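Glycosyl hydrolase, family 38 (Enterococcus faecalis, PDB 5KBP) is assigned to glycosyl hydrolase family 38 and probably acts as a metal-dependent alpha-mannosidase, removing mannose from carbohydrate substrates. Local coordinates at residues F126-G131 with F150-K155; D291-L296 with W706-N711; I573-T578 with R628-R633. All coordinates share one frame; numbering follows the deposited sequence.

Interaction 1: residues F126-G131 with F150-K155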
loop_
_atom_site.group_PDB
_atom_site.type_symbol
_atom_site.label_atom_id
_atom_site.label_comp_id
_atom_site.label_asym_id
_atom_site.label_seq_id
_atom_site.Cartn_x
_atom_site.Cartn_y
_atom_site.Cartn_z
ATOM N N PHE A 126 -22.932 -7.640 -14.689
ATOM C CA PHE A 126 -23.100 -7.615 -13.235
ATOM C C PHE A 126 -23.348 -9.029 -12.716
ATOM O O PHE A 126 -24.387 -9.308 -12.110
ATOM C CB PHE A 126 -24.247 -6.689 -12.837
ATOM C CG PHE A 126 -24.135 -5.303 -13.397
ATOM C CD1 PHE A 126 -23.431 -4.323 -12.720
ATOM C CD2 PHE A 126 -24.745 -4.975 -14.598
ATOM C CE1 PHE A 126 -23.329 -3.046 -13.228
ATOM C CE2 PHE A 126 -24.646 -3.697 -15.113
ATOM C CZ PHE A 126 -23.937 -2.733 -14.426
ATOM N N PRO A 127 -22.398 -9.947 -12.916
ATOM C CA PRO A 127 -22.682 -11.355 -12.597
ATOM C C PRO A 127 -22.823 -11.629 -11.111
ATOM O O PRO A 127 -23.557 -12.552 -10.734
ATOM C CB PRO A 127 -21.478 -12.094 -13.195
ATOM C CG PRO A 127 -20.372 -11.102 -13.121
ATOM C CD PRO A 127 -21.002 -9.751 -13.349
ATOM N N ASP A 128 -22.156 -10.856 -10.251
ATOM C CA ASP A 128 -22.147 -11.133 -8.820
ATOM C C ASP A 128 -22.401 -9.878 -7.989
ATOM O O ASP A 128 -22.063 -9.852 -6.801
ATOM C CB ASP A 128 -20.819 -11.779 -8.413
ATOM C CG ASP A 128 -20.928 -12.582 -7.135
ATOM O OD1 ASP A 128 -22.044 -13.043 -6.818
ATOM O OD2 ASP A 128 -19.898 -12.750 -6.448
ATOM N N THR A 129 -22.993 -8.844 -8.582
ATOM C CA THR A 129 -23.205 -7.591 -7.869
ATOM C C THR A 129 -24.283 -7.760 -6.804
ATOM O O THR A 129 -25.368 -8.282 -7.078
ATOM C CB THR A 129 -23.597 -6.483 -8.846
ATOM O OG1 THR A 129 -22.652 -6.436 -9.924
ATOM C CG2 THR A 129 -23.615 -5.132 -8.143
ATOM N N PHE A 130 -23.979 -7.317 -5.585
ATOM C CA PHE A 130 -24.903 -7.425 -4.455
ATOM C C PHE A 130 -25.959 -6.336 -4.599
ATOM O O PHE A 130 -25.844 -5.247 -4.036
ATOM C CB PHE A 130 -24.160 -7.301 -3.130
ATOM C CG PHE A 130 -22.973 -8.220 -3.001
ATOM C CD1 PHE A 130 -22.950 -9.451 -3.638
ATOM C CD2 PHE A 130 -21.880 -7.848 -2.235
ATOM C CE1 PHE A 130 -21.856 -10.289 -3.517
ATOM C CE2 PHE A 130 -20.788 -8.682 -2.108
ATOM C CZ PHE A 130 -20.775 -9.905 -2.750
ATOM N N GLY A 131 -27.006 -6.635 -5.363
ATOM C CA GLY A 131 -28.041 -5.653 -5.623
ATOM C C GLY A 131 -27.663 -4.708 -6.744
ATOM O O GLY A 131 -26.514 -4.268 -6.831
ATOM N N PHE A 150 -26.943 -10.076 -15.398
ATOM C CA PHE A 150 -26.836 -10.006 -13.948
ATOM C C PHE A 150 -27.221 -11.351 -13.346
ATOM O O PHE A 150 -27.752 -12.232 -14.028
ATOM C CB PHE A 150 -27.713 -8.885 -13.374
ATOM C CG PHE A 150 -29.172 -9.029 -13.700
ATOM C CD1 PHE A 150 -29.676 -8.570 -14.906
ATOM C CD2 PHE A 150 -30.043 -9.618 -12.797
ATOM C CE1 PHE A 150 -31.018 -8.701 -15.209
ATOM C CE2 PHE A 150 -31.387 -9.751 -13.093
ATOM C CZ PHE A 150 -31.875 -9.291 -14.301
ATOM N N GLY A 151 -26.954 -11.501 -12.051
ATOM C CA GLY A 151 -27.186 -12.767 -11.383
ATOM C C GLY A 151 -28.050 -12.689 -10.140
ATOM O O GLY A 151 -28.685 -13.679 -9.763
ATOM N N ARG A 152 -28.086 -11.528 -9.492
ATOM C CA ARG A 152 -28.830 -11.345 -8.255
ATOM C C ARG A 152 -29.916 -10.293 -8.434
ATOM O O ARG A 152 -29.801 -9.393 -9.273
ATOM C CB ARG A 152 -27.901 -10.928 -7.107
ATOM C CG ARG A 152 -26.757 -11.891 -6.841
ATOM C CD ARG A 152 -25.808 -11.322 -5.799
ATOM N NE ARG A 152 -24.694 -12.223 -5.512
ATOM C CZ ARG A 152 -24.665 -13.071 -4.489
ATOM N NH1 ARG A 152 -25.690 -13.136 -3.651
ATOM N NH2 ARG A 152 -23.609 -13.852 -4.303
ATOM N N GLY A 153 -30.977 -10.415 -7.632
ATOM C CA GLY A 153 -32.051 -9.445 -7.580
ATOM C C GLY A 153 -33.381 -9.957 -8.101
ATOM O O GLY A 153 -34.432 -9.449 -7.690
ATOM N N VAL A 154 -33.362 -10.943 -8.996
ATOM C CA VAL A 154 -34.571 -11.463 -9.625
ATOM C C VAL A 154 -34.607 -12.975 -9.447
ATOM O O VAL A 154 -33.565 -13.639 -9.480
ATOM C CB VAL A 154 -34.639 -11.083 -11.122
ATOM C CG1 VAL A 154 -35.954 -11.541 -11.737
ATOM C CG2 VAL A 154 -34.468 -9.583 -11.298
ATOM N N LYS A 155 -35.812 -13.517 -9.252
ATOM C CA LYS A 155 -36.026 -14.942 -9.048
ATOM C C LYS A 155 -36.749 -15.543 -10.241
ATOM O O LYS A 155 -37.810 -15.038 -10.633
ATOM C CB LYS A 155 -36.842 -15.180 -7.771
ATOM C CG LYS A 155 -37.299 -16.613 -7.570
ATOM C CD LYS A 155 -38.182 -16.732 -6.338
ATOM C CE LYS A 155 -38.748 -18.134 -6.185
ATOM N NZ LYS A 155 -37.679 -19.156 -6.019
#
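D128 and R152 meet in two loops that follow neighbouring parallel strands, 124-126 and 147-150, in the alpha/beta fold of the family 38 N-terminal domain; the first loop carries the sequence D-T-F-G. The two side chains lie side by side and point the same way. D128 has CG anti to its backbone N (chi1 -157°); its CB bond heads away from the other loop, but OD1 comes back to R152, which grips it side-on with two nitrogens. R152 NE and R152 NH2 each lie 3.1 Å from D128 OD1. NH2 arrives on the syn side of the carboxylate and NE from above its plane, the two flat groups being turned 37° apart, yet OD1 stays in the guanidinium plane. F130 stands almost perpendicular to that plane, at 89°, with CE1 over one guanidinium face and R152 NE near the ring's own edge. T129 O lies 3.3 Å from R152 CD.

Further back, F126 and F150 form a parallel bridge. Their CB atoms touch, but the rings diverge, F126 to F89 and F150 to W177. G151 N gives F126 O only a weak bond, while the CA-H of F150 points at the same oxygen, F150 CA to F126 O 3.1 Å.

Interaction 2: residues D291-L296 with W706-N711; sequences DGWYTL and WENPTN
W706 holds CG anti to its own backbone N (chi1 -170°), and the face of its indole lies against G292; N708 has the same kind of first torsion (chi1 -166°), with its CG set close to G292 O. G292 CA sits 3.4 Å from the centroid of the W706 six-membered ring, almost exactly on the ring normal. The approach is this close because glycine has no CB, which would run into the indole. N708 ND2 then donates to G292 O at 3.0 Å, coming from above the carbonyl plane.

W293 packs on E707, N708 and P709. N708 CA lies over one face of its six-membered ring, and W293 CH2 meets P709 CD at 3.4 Å. E707 crosses this indole at about a right angle, with OE1 at the ring edge accepting a weak bond from NE1. The indole has a second polar neighbour in R631, which makes a cation-pi contact with it.

E707 N donates to D291 O at 2.7 Å, nearly straight (167°) and from above the carbonyl plane; N708 N adds a weak bond to the same oxygen. T295 OG1, near W706 CH2, is buried by the contact without a polar partner in the model.

Each loop contains an Asx turn. D291 OD1 accepts from W293 N at 3.0 Å, and N708 OD1 accepts from T710 N at 2.8 Å. Two loops, each with such a turn and joined by hydrogen bonds and indole CH-pi contacts, connect the N-terminal and C-terminal family 38 regions at the surface.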
loop_
_atom_site.group_PDB
_atom_site.type_symbol
_atom_site.label_atom_id
_atom_site.label_comp_id
_atom_site.label_asym_id
_atom_site.label_seq_id
_atom_site.Cartn_x
_atom_site.Cartn_y
_atom_site.Cartn_z
ATOM N N ASP A 291 -35.921 -14.299 1.245
ATOM C CA ASP A 291 -36.023 -14.433 2.693
ATOM C C ASP A 291 -35.257 -13.348 3.440
ATOM O O ASP A 291 -35.410 -13.237 4.661
ATOM C CB ASP A 291 -35.539 -15.819 3.133
ATOM C CG ASP A 291 -34.194 -16.191 2.535
ATOM O OD1 ASP A 291 -33.315 -15.309 2.423
ATOM O OD2 ASP A 291 -34.015 -17.373 2.178
ATOM N N GLY A 292 -34.443 -12.554 2.745
ATOM C CA GLY A 292 -33.723 -11.458 3.358
ATOM C C GLY A 292 -32.488 -11.843 4.143
ATOM O O GLY A 292 -31.855 -10.961 4.737
ATOM N N TRP A 293 -32.122 -13.126 4.165
ATOM C CA TRP A 293 -30.955 -13.575 4.912
ATOM C C TRP A 293 -29.651 -13.416 4.147
ATOM O O TRP A 293 -28.591 -13.317 4.776
ATOM C CB TRP A 293 -31.113 -15.044 5.321
ATOM C CG TRP A 293 -32.190 -15.272 6.329
ATOM C CD1 TRP A 293 -33.365 -15.937 6.138
ATOM C CD2 TRP A 293 -32.190 -14.835 7.693
ATOM N NE1 TRP A 293 -34.097 -15.946 7.301
ATOM C CE2 TRP A 293 -33.398 -15.273 8.271
ATOM C CE3 TRP A 293 -31.286 -14.117 8.480
ATOM C CZ2 TRP A 293 -33.724 -15.016 9.599
ATOM C CZ3 TRP A 293 -31.612 -13.862 9.796
ATOM C CH2 TRP A 293 -32.819 -14.313 10.344
ATOM N N TYR A 294 -29.695 -13.393 2.818
ATOM C CA TYR A 294 -28.485 -13.345 2.008
ATOM C C TYR A 294 -28.548 -12.210 0.997
ATOM O O TYR A 294 -28.149 -12.358 -0.162
ATOM C CB TYR A 294 -28.243 -14.685 1.319
ATOM C CG TYR A 294 -28.101 -15.821 2.304
ATOM C CD1 TYR A 294 -26.890 -16.068 2.938
ATOM C CD2 TYR A 294 -29.182 -16.632 2.618
ATOM C CE1 TYR A 294 -26.758 -17.099 3.849
ATOM C CE2 TYR A 294 -29.060 -17.665 3.527
ATOM C CZ TYR A 294 -27.846 -17.895 4.140
ATOM O OH TYR A 294 -27.718 -18.923 5.045
ATOM N N THR A 295 -29.053 -11.052 1.429
ATOM C CA THR A 295 -28.941 -9.842 0.620
ATOM C C THR A 295 -27.500 -9.351 0.564
ATOM O O THR A 295 -27.089 -8.738 -0.429
ATOM C CB THR A 295 -29.853 -8.749 1.186
ATOM O OG1 THR A 295 -31.202 -9.231 1.244
ATOM C CG2 THR A 295 -29.813 -7.496 0.321
ATOM N N LEU A 296 -26.721 -9.633 1.610
ATOM C CA LEU A 296 -25.366 -9.116 1.797
ATOM C C LEU A 296 -25.351 -7.595 1.904
ATOM O O LEU A 296 -24.331 -6.959 1.626
ATOM C CB LEU A 296 -24.421 -9.590 0.686
ATOM C CG LEU A 296 -24.450 -11.097 0.418
ATOM C CD1 LEU A 296 -23.424 -11.482 -0.635
ATOM C CD2 LEU A 296 -24.226 -11.881 1.704
ATOM N N TRP A 706 -39.966 -12.568 3.223
ATOM C CA TRP A 706 -38.857 -12.082 4.031
ATOM C C TRP A 706 -38.920 -12.653 5.444
ATOM O O TRP A 706 -39.982 -12.670 6.074
ATOM C CB TRP A 706 -38.898 -10.557 4.064
ATOM C CG TRP A 706 -37.706 -9.891 4.664
ATOM C CD1 TRP A 706 -37.422 -9.757 5.991
ATOM C CD2 TRP A 706 -36.650 -9.228 3.958
ATOM N NE1 TRP A 706 -36.246 -9.066 6.155
ATOM C CE2 TRP A 706 -35.752 -8.730 4.921
ATOM C CE3 TRP A 706 -36.374 -9.017 2.604
ATOM C CZ2 TRP A 706 -34.597 -8.033 4.575
ATOM C CZ3 TRP A 706 -35.226 -8.324 2.261
ATOM C CH2 TRP A 706 -34.353 -7.840 3.243
ATOM N N GLU A 707 -37.771 -13.118 5.942
ATOM C CA GLU A 707 -37.677 -13.698 7.274
ATOM C C GLU A 707 -36.637 -13.030 8.163
ATOM O O GLU A 707 -36.596 -13.327 9.362
ATOM C CB GLU A 707 -37.358 -15.200 7.181
ATOM C CG GLU A 707 -38.336 -15.993 6.329
ATOM C CD GLU A 707 -37.865 -17.409 6.068
ATOM O OE1 GLU A 707 -36.829 -17.808 6.640
ATOM O OE2 GLU A 707 -38.528 -18.124 5.287
ATOM N N ASN A 708 -35.805 -12.151 7.621
ATOM C CA ASN A 708 -34.807 -11.461 8.431
ATOM C C ASN A 708 -35.497 -10.459 9.352
ATOM O O ASN A 708 -36.300 -9.646 8.880
ATOM C CB ASN A 708 -33.800 -10.754 7.520
ATOM C CG ASN A 708 -32.551 -10.295 8.253
ATOM O OD1 ASN A 708 -32.617 -9.780 9.369
ATOM N ND2 ASN A 708 -31.400 -10.474 7.616
ATOM N N PRO A 709 -35.222 -10.484 10.660
ATOM C CA PRO A 709 -35.837 -9.495 11.561
ATOM C C PRO A 709 -35.369 -8.069 11.317
ATOM O O PRO A 709 -35.979 -7.138 11.859
ATOM C CB PRO A 709 -35.425 -9.984 12.955
ATOM C CG PRO A 709 -34.171 -10.768 12.718
ATOM C CD PRO A 709 -34.369 -11.438 11.390
ATOM N N THR A 710 -34.316 -7.868 10.531
ATOM C CA THR A 710 -33.851 -6.542 10.162
ATOM C C THR A 710 -34.005 -6.347 8.660
ATOM O O THR A 710 -34.146 -7.306 7.896
ATOM C CB THR A 710 -32.385 -6.321 10.566
ATOM O OG1 THR A 710 -31.547 -7.243 9.858
ATOM C CG2 THR A 710 -32.205 -6.523 12.063
ATOM N N ASN A 711 -33.976 -5.084 8.242
ATOM C CA ASN A 711 -34.066 -4.708 6.832
ATOM C C ASN A 711 -32.995 -3.666 6.531
ATOM O O ASN A 711 -33.296 -2.482 6.339
ATOM C CB ASN A 711 -35.462 -4.182 6.497
ATOM C CG ASN A 711 -35.639 -3.892 5.020
ATOM O OD1 ASN A 711 -34.945 -4.461 4.176
ATOM N ND2 ASN A 711 -36.571 -3.004 4.698
#

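Interaction 3: residues I573-T578 with R628-R633; sequences IFFKPT and REFRER
F575 and F630 carry this contact between two loops of the C-terminal beta domain, the first following strand 555-566 and the second holding a short 3-10 turn at 630-631. Their first torsions differ. F575 has CG anti to the backbone N (chi1 -177°), whereas F630 places CG between its backbone N and carbonyl carbon (chi1 61°). The rings form an offset edge-to-face pair, the F630 edge toward the F575 face, with centroids 5.7 Å apart and planes at 65°. F630 CD1 is the rim atom nearest F575 CD1, 3.8 Å from it.

The same F575 ring also lies against the backbone of the turn. F630 O sits over one face, offset toward the rim and 3.4 Å from F575 CE2, and R631 CA lies over that face too. The side chain of R631 crosses F575 at about a right angle, and R631 CG touches F575 CE1.

I573 crosses F630 at about a right angle. Its CG2 lies over the ring face, and I573 CD1 reaches F630 CE2 at 3.5 Å. No hydrogen bond spans the two segments; the contact rests on ring, CH-pi and apolar contacts. Within the second loop, R633 NH2 forms a salt bridge with E756, F630 CB lies over one face of the R633 guanidinium, and R633 NE donates to R628 O at 3.2 Å.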
loop_
_atom_site.group_PDB
_atom_site.type_symbol
_atom_site.label_atom_id
_atom_site.label_comp_id
_atom_site.label_asym_id
_atom_site.label_seq_id
_atom_site.Cartn_x
_atom_site.Cartn_y
_atom_site.Cartn_z
ATOM N N ILE A 573 -22.778 -10.255 6.661
ATOM C CA ILE A 573 -24.097 -10.322 7.274
ATOM C C ILE A 573 -24.001 -9.962 8.750
ATOM O O ILE A 573 -23.081 -10.400 9.451
ATOM C CB ILE A 573 -24.719 -11.726 7.099
ATOM C CG1 ILE A 573 -24.802 -12.087 5.613
ATOM C CG2 ILE A 573 -26.097 -11.795 7.744
ATOM C CD1 ILE A 573 -25.368 -13.459 5.341
ATOM N N PHE A 574 -24.954 -9.159 9.216
ATOM C CA PHE A 574 -25.119 -8.870 10.632
ATOM C C PHE A 574 -26.087 -9.870 11.245
ATOM O O PHE A 574 -27.101 -10.223 10.636
ATOM C CB PHE A 574 -25.637 -7.443 10.837
ATOM C CG PHE A 574 -26.169 -7.176 12.222
ATOM C CD1 PHE A 574 -25.314 -6.806 13.246
ATOM C CD2 PHE A 574 -27.526 -7.273 12.495
ATOM C CE1 PHE A 574 -25.796 -6.552 14.519
ATOM C CE2 PHE A 574 -28.016 -7.020 13.768
ATOM C CZ PHE A 574 -27.148 -6.659 14.781
ATOM N N PHE A 575 -25.773 -10.323 12.459
ATOM C CA PHE A 575 -26.663 -11.230 13.178
ATOM C C PHE A 575 -26.493 -10.988 14.670
ATOM O O PHE A 575 -25.418 -11.245 15.223
ATOM C CB PHE A 575 -26.379 -12.687 12.824
ATOM C CG PHE A 575 -27.319 -13.660 13.483
ATOM C CD1 PHE A 575 -28.588 -13.875 12.969
ATOM C CD2 PHE A 575 -26.939 -14.353 14.620
ATOM C CE1 PHE A 575 -29.457 -14.764 13.573
ATOM C CE2 PHE A 575 -27.803 -15.245 15.230
ATOM C CZ PHE A 575 -29.064 -15.451 14.705
ATOM N N LYS A 576 -27.547 -10.507 15.312
ATOM C CA LYS A 576 -27.514 -10.265 16.748
ATOM C C LYS A 576 -27.632 -11.586 17.500
ATOM O O LYS A 576 -28.464 -12.425 17.135
ATOM C CB LYS A 576 -28.652 -9.330 17.156
ATOM C CG LYS A 576 -28.693 -8.989 18.636
ATOM C CD LYS A 576 -29.953 -8.210 18.979
ATOM C CE LYS A 576 -31.204 -9.025 18.682
ATOM N NZ LYS A 576 -32.449 -8.285 19.029
ATOM N N PRO A 577 -26.812 -11.817 18.527
ATOM C CA PRO A 577 -26.984 -13.020 19.348
ATOM C C PRO A 577 -28.387 -13.087 19.935
ATOM O O PRO A 577 -29.022 -12.066 20.209
ATOM C CB PRO A 577 -25.916 -12.869 20.440
ATOM C CG PRO A 577 -25.455 -11.440 20.356
ATOM C CD PRO A 577 -25.633 -11.037 18.932
ATOM N N THR A 578 -28.866 -14.320 20.123
ATOM C CA THR A 578 -30.289 -14.544 20.361
ATOM C C THR A 578 -30.758 -13.972 21.694
ATOM O O THR A 578 -31.939 -13.636 21.834
ATOM C CB THR A 578 -30.604 -16.040 20.289
ATOM O OG1 THR A 578 -29.892 -16.736 21.320
ATOM C CG2 THR A 578 -30.194 -16.599 18.937
ATOM N N ARG A 628 -19.993 -22.898 11.175
ATOM C CA ARG A 628 -21.398 -23.082 11.501
ATOM C C ARG A 628 -22.210 -21.923 10.941
ATOM O O ARG A 628 -21.802 -20.761 11.038
ATOM C CB ARG A 628 -21.592 -23.183 13.016
ATOM C CG ARG A 628 -23.038 -23.023 13.470
ATOM C CD ARG A 628 -23.406 -24.018 14.561
ATOM N NE ARG A 628 -22.681 -23.790 15.809
ATOM C CZ ARG A 628 -22.729 -24.610 16.855
ATOM N NH1 ARG A 628 -23.463 -25.712 16.801
ATOM N NH2 ARG A 628 -22.041 -24.331 17.954
ATOM N N GLU A 629 -23.350 -22.248 10.330
ATOM C CA GLU A 629 -24.236 -21.223 9.797
ATOM C C GLU A 629 -24.587 -20.215 10.884
ATOM O O GLU A 629 -24.870 -20.586 12.027
ATOM C CB GLU A 629 -25.506 -21.864 9.232
ATOM C CG GLU A 629 -26.426 -20.896 8.506
ATOM N N PHE A 630 -24.556 -18.929 10.521
ATOM C CA PHE A 630 -24.648 -17.877 11.528
ATOM C C PHE A 630 -25.985 -17.896 12.259
ATOM O O PHE A 630 -26.051 -17.514 13.432
ATOM C CB PHE A 630 -24.400 -16.507 10.890
ATOM C CG PHE A 630 -25.390 -16.137 9.820
ATOM C CD1 PHE A 630 -26.562 -15.469 10.140
ATOM C CD2 PHE A 630 -25.139 -16.439 8.493
ATOM C CE1 PHE A 630 -27.470 -15.122 9.157
ATOM C CE2 PHE A 630 -26.043 -16.096 7.506
ATOM C CZ PHE A 630 -27.210 -15.435 7.839
ATOM N N ARG A 631 -27.055 -18.340 11.595
ATOM C CA ARG A 631 -28.357 -18.385 12.250
ATOM C C ARG A 631 -28.427 -19.442 13.344
ATOM O O ARG A 631 -29.261 -19.323 14.248
ATOM C CB ARG A 631 -29.462 -18.631 11.221
ATOM C CG ARG A 631 -29.964 -17.370 10.537
ATOM C CD ARG A 631 -31.236 -17.641 9.750
ATOM N NE ARG A 631 -30.986 -18.443 8.556
ATOM C CZ ARG A 631 -31.941 -18.997 7.814
ATOM N NH1 ARG A 631 -33.215 -18.844 8.147
ATOM N NH2 ARG A 631 -31.621 -19.708 6.742
ATOM N N GLU A 632 -27.575 -20.466 13.289
ATOM C CA GLU A 632 -27.559 -21.531 14.282
ATOM C C GLU A 632 -26.522 -21.296 15.375
ATOM O O GLU A 632 -26.184 -22.230 16.111
ATOM C CB GLU A 632 -27.305 -22.879 13.603
ATOM C CG GLU A 632 -28.294 -23.220 12.501
ATOM C CD GLU A 632 -29.665 -23.580 13.037
ATOM O OE1 GLU A 632 -29.739 -24.191 14.123
ATOM O OE2 GLU A 632 -30.670 -23.249 12.373
ATOM N N ARG A 633 -26.014 -20.073 15.501
ATOM C CA ARG A 633 -24.929 -19.780 16.428
ATOM C C ARG A 633 -25.482 -19.461 17.812
ATOM O O ARG A 633 -26.396 -18.643 17.954
ATOM C CB ARG A 633 -24.071 -18.628 15.905
ATOM C CG ARG A 633 -23.229 -19.032 14.706
ATOM C CD ARG A 633 -22.284 -17.940 14.244
ATOM N NE ARG A 633 -21.390 -18.443 13.206
ATOM C CZ ARG A 633 -20.524 -17.697 12.530
ATOM N NH1 ARG A 633 -20.428 -16.397 12.774
ATOM N NH2 ARG A 633 -19.754 -18.252 11.605
#

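How the interactions relate
The three contacts run in a row from the N-terminal alpha/beta domain to the C-terminal beta domain. Interaction 1 lies within the former and interaction 3 within the latter; their centres are about 24 Å apart and they do not touch. Interaction 2 joins the two regions, with its centre about 16 Å from that of interaction 1 and about 12 Å from that of interaction 3. L296 CD1 packs on F130 CE1 at 3.5 Å on one flank, and W293 O meets I573 CD1 at 3.3 Å on the other. Along the chain interaction 1 closes first, then both segments of interaction 3 fall between 291-296 and 706-711. Segment 291-296 thus touches loops of both regions.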